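Local coordinates for fiber KNOB domain (Avirulent turkey hemorrhagic enteritis virus, PDB 4D63), which forms the head of a siadenovirus fibre and binds sialyllactose through its terminal sialic acid, consistent with a role in attaching the virus to host cells, at residues 79-82 and 83-86. Sequence-based numbering, arbitrary orientation.
Sequences QFID and NIGV. With SIA (N-acetyl-alpha-neuraminic acid), chain B.
Two water molecules, rather than direct hydrogen bonds, join Phe80 and Ile81 to Asn83 and Ile84 in the β-turn at residues 81-84, where the chain leaves strand 75-80 of the antiparallel β-sheet in the fibre head. One water donates hydrogen bonds to both Phe80 O (2.8 Å) and Asn83 OD1, and so bridges the last residue of the strand to the turn. The other donates to Ile81 O and accepts from Ile84 N (2.8 Å). It thereby spans the i to i+3 backbone pair of the turn, Ile81 O and Ile84 N, which at 4.0 Å is too far apart for a direct bond.

Asparagine suits its place because its amide faces two ways: with CG set between backbone N and carbonyl carbon (chi1 69°), OD1 takes the water while ND2 is hydrogen-bonded to Ser178 O. Asp82 OD1 forms a salt bridge with Arg66 NH1, linking the turn to the neighbouring strand 64-71.

Ile81 and Ile84 make the apolar contact. The branched Ile84 suits its place because CG1 and CD1 fold back on the turn while CG2 approaches the acetyl methyl of the bound sialic acid. CG1 lies anti to the carbonyl carbon (chi1 -58°), and the extended branch carries CD1 back beside Ile81 O, to 4.1 Å from Ile81 CB. The extended Gln79 side chain crosses that of Ile84 at about a right angle, bringing NE2 to 3.9 Å from Ile84 CD1. Beyond the turn the loop runs to the sialic acid, whose pocket is shared with Lys154, Glu125 and Asn155 of a second subunit. Gly85 O, Ile84 CG2 and Val86 CG1 gather around the acetyl methyl C11 of the sialic acid, with Val86 CG1 3.3 Å from C11.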
loop_
_atom_site.group_PDB
_atom_site.type_symbol
_atom_site.label_atom_id
_atom_site.label_comp_id
_atom_site.label_asym_id
_atom_site.label_seq_id
_atom_site.Cartn_x
_atom_site.Cartn_y
_atom_site.Cartn_z
ATOM N N GLN A 79 3.915 1.618 13.562
ATOM C CA GLN A 79 4.671 0.627 12.854
ATOM C C GLN A 79 4.894 -0.610 13.695
ATOM O O GLN A 79 5.367 -0.499 14.816
ATOM C CB GLN A 79 6.026 1.183 12.439
ATOM C CG GLN A 79 6.754 0.303 11.433
ATOM C CD GLN A 79 8.131 0.822 11.074
ATOM O OE1 GLN A 79 8.303 1.967 10.729
ATOM N NE2 GLN A 79 9.105 -0.046 11.115
ATOM N N PHE A 80 4.608 -1.790 13.122
ATOM C CA PHE A 80 4.978 -3.062 13.743
ATOM C C PHE A 80 6.450 -3.317 13.507
ATOM O O PHE A 80 6.924 -3.194 12.379
ATOM C CB PHE A 80 4.114 -4.203 13.215
ATOM C CG PHE A 80 2.693 -4.133 13.681
ATOM C CD1 PHE A 80 1.823 -3.155 13.174
ATOM C CD2 PHE A 80 2.212 -5.022 14.623
ATOM C CE1 PHE A 80 0.504 -3.070 13.602
ATOM C CE2 PHE A 80 0.900 -4.921 15.078
ATOM C CZ PHE A 80 0.047 -3.959 14.562
ATOM N N ILE A 81 7.169 -3.683 14.577
ATOM C CA ILE A 81 8.632 -3.732 14.561
ATOM C C ILE A 81 9.287 -5.110 14.766
ATOM O O ILE A 81 10.515 -5.202 14.719
ATOM C CB ILE A 81 9.275 -2.725 15.572
ATOM C CG1 ILE A 81 8.971 -3.143 17.026
ATOM C CG2 ILE A 81 8.820 -1.295 15.270
ATOM C CD1 ILE A 81 9.672 -2.326 18.084
ATOM N N ASP A 82 8.510 -6.168 14.983
ATOM C CA ASP A 82 9.090 -7.515 15.129
ATOM C C ASP A 82 9.779 -8.075 13.871
ATOM O O ASP A 82 10.661 -8.924 13.988
ATOM C CB ASP A 82 8.017 -8.507 15.586
ATOM C CG ASP A 82 7.567 -8.253 17.024
ATOM O OD1 ASP A 82 8.453 -7.954 17.854
ATOM O OD2 ASP A 82 6.340 -8.333 17.314
ATOM N N ASN A 83 9.386 -7.624 12.681
ATOM C CA ASN A 83 9.855 -8.274 11.455
ATOM C C ASN A 83 10.483 -7.285 10.482
ATOM O O ASN A 83 10.262 -7.366 9.273
ATOM C CB ASN A 83 8.702 -9.009 10.759
ATOM C CG ASN A 83 7.670 -8.046 10.181
ATOM O OD1 ASN A 83 7.462 -6.952 10.721
ATOM N ND2 ASN A 83 7.037 -8.432 9.073
ATOM N N ILE A 84 11.307 -6.381 10.994
ATOM C CA ILE A 84 12.064 -5.517 10.104
ATOM C C ILE A 84 13.142 -6.358 9.375
ATOM O O ILE A 84 14.024 -6.931 9.999
ATOM C CB ILE A 84 12.617 -4.266 10.843
ATOM C CG1 ILE A 84 11.450 -3.485 11.471
ATOM C CG2 ILE A 84 13.382 -3.365 9.870
ATOM C CD1 ILE A 84 11.897 -2.415 12.428
ATOM N N GLY A 85 13.030 -6.480 8.052
ATOM C CA GLY A 85 13.995 -7.263 7.292
ATOM C C GLY A 85 15.353 -6.550 7.304
ATOM O O GLY A 85 15.419 -5.324 7.483
ATOM N N VAL A 86 16.418 -7.325 7.093
ATOM C CA VAL A 86 17.807 -6.836 7.168
ATOM C C VAL A 86 18.608 -7.408 6.023
ATOM O O VAL A 86 18.381 -8.562 5.607
ATOM C CB VAL A 86 18.564 -7.320 8.446
ATOM C CG1 VAL A 86 18.169 -6.538 9.671
ATOM C CG2 VAL A 86 18.321 -8.809 8.703
HETATM C C1 SIA B . 24.478 -1.480 9.342
HETATM C C2 SIA B . 23.679 -1.679 10.625
HETATM C C3 SIA B . 22.516 -0.671 10.725
HETATM C C4 SIA B . 21.327 -1.047 9.829
HETATM C C5 SIA B . 20.895 -2.462 10.180
HETATM C C6 SIA B . 22.079 -3.406 9.914
HETATM C C7 SIA B . 21.806 -4.872 10.255
HETATM C C8 SIA B . 23.085 -5.729 10.318
HETATM C C9 SIA B . 23.317 -6.356 11.697
HETATM C C10 SIA B . 18.560 -3.209 10.046
HETATM C C11 SIA B . 17.309 -3.365 9.210
HETATM N N5 SIA B . 19.670 -2.768 9.451
HETATM O O1A SIA B . 24.323 -0.411 8.705
HETATM O O1B SIA B . 25.284 -2.371 8.968
HETATM O O2 SIA B . 24.578 -1.550 11.750
HETATM O O4 SIA B . 20.200 -0.154 9.985
HETATM O O6 SIA B . 23.164 -3.007 10.752
HETATM O O7 SIA B . 21.121 -4.901 11.521
HETATM O O8 SIA B . 23.059 -6.800 9.368
HETATM O O9 SIA B . 24.675 -6.807 11.798
HETATM O O10 SIA B . 18.540 -3.471 11.226
HETATM O O HOH W 1 5.801 -4.865 10.374
HETATM O O HOH W 2 12.642 -6.458 13.493
#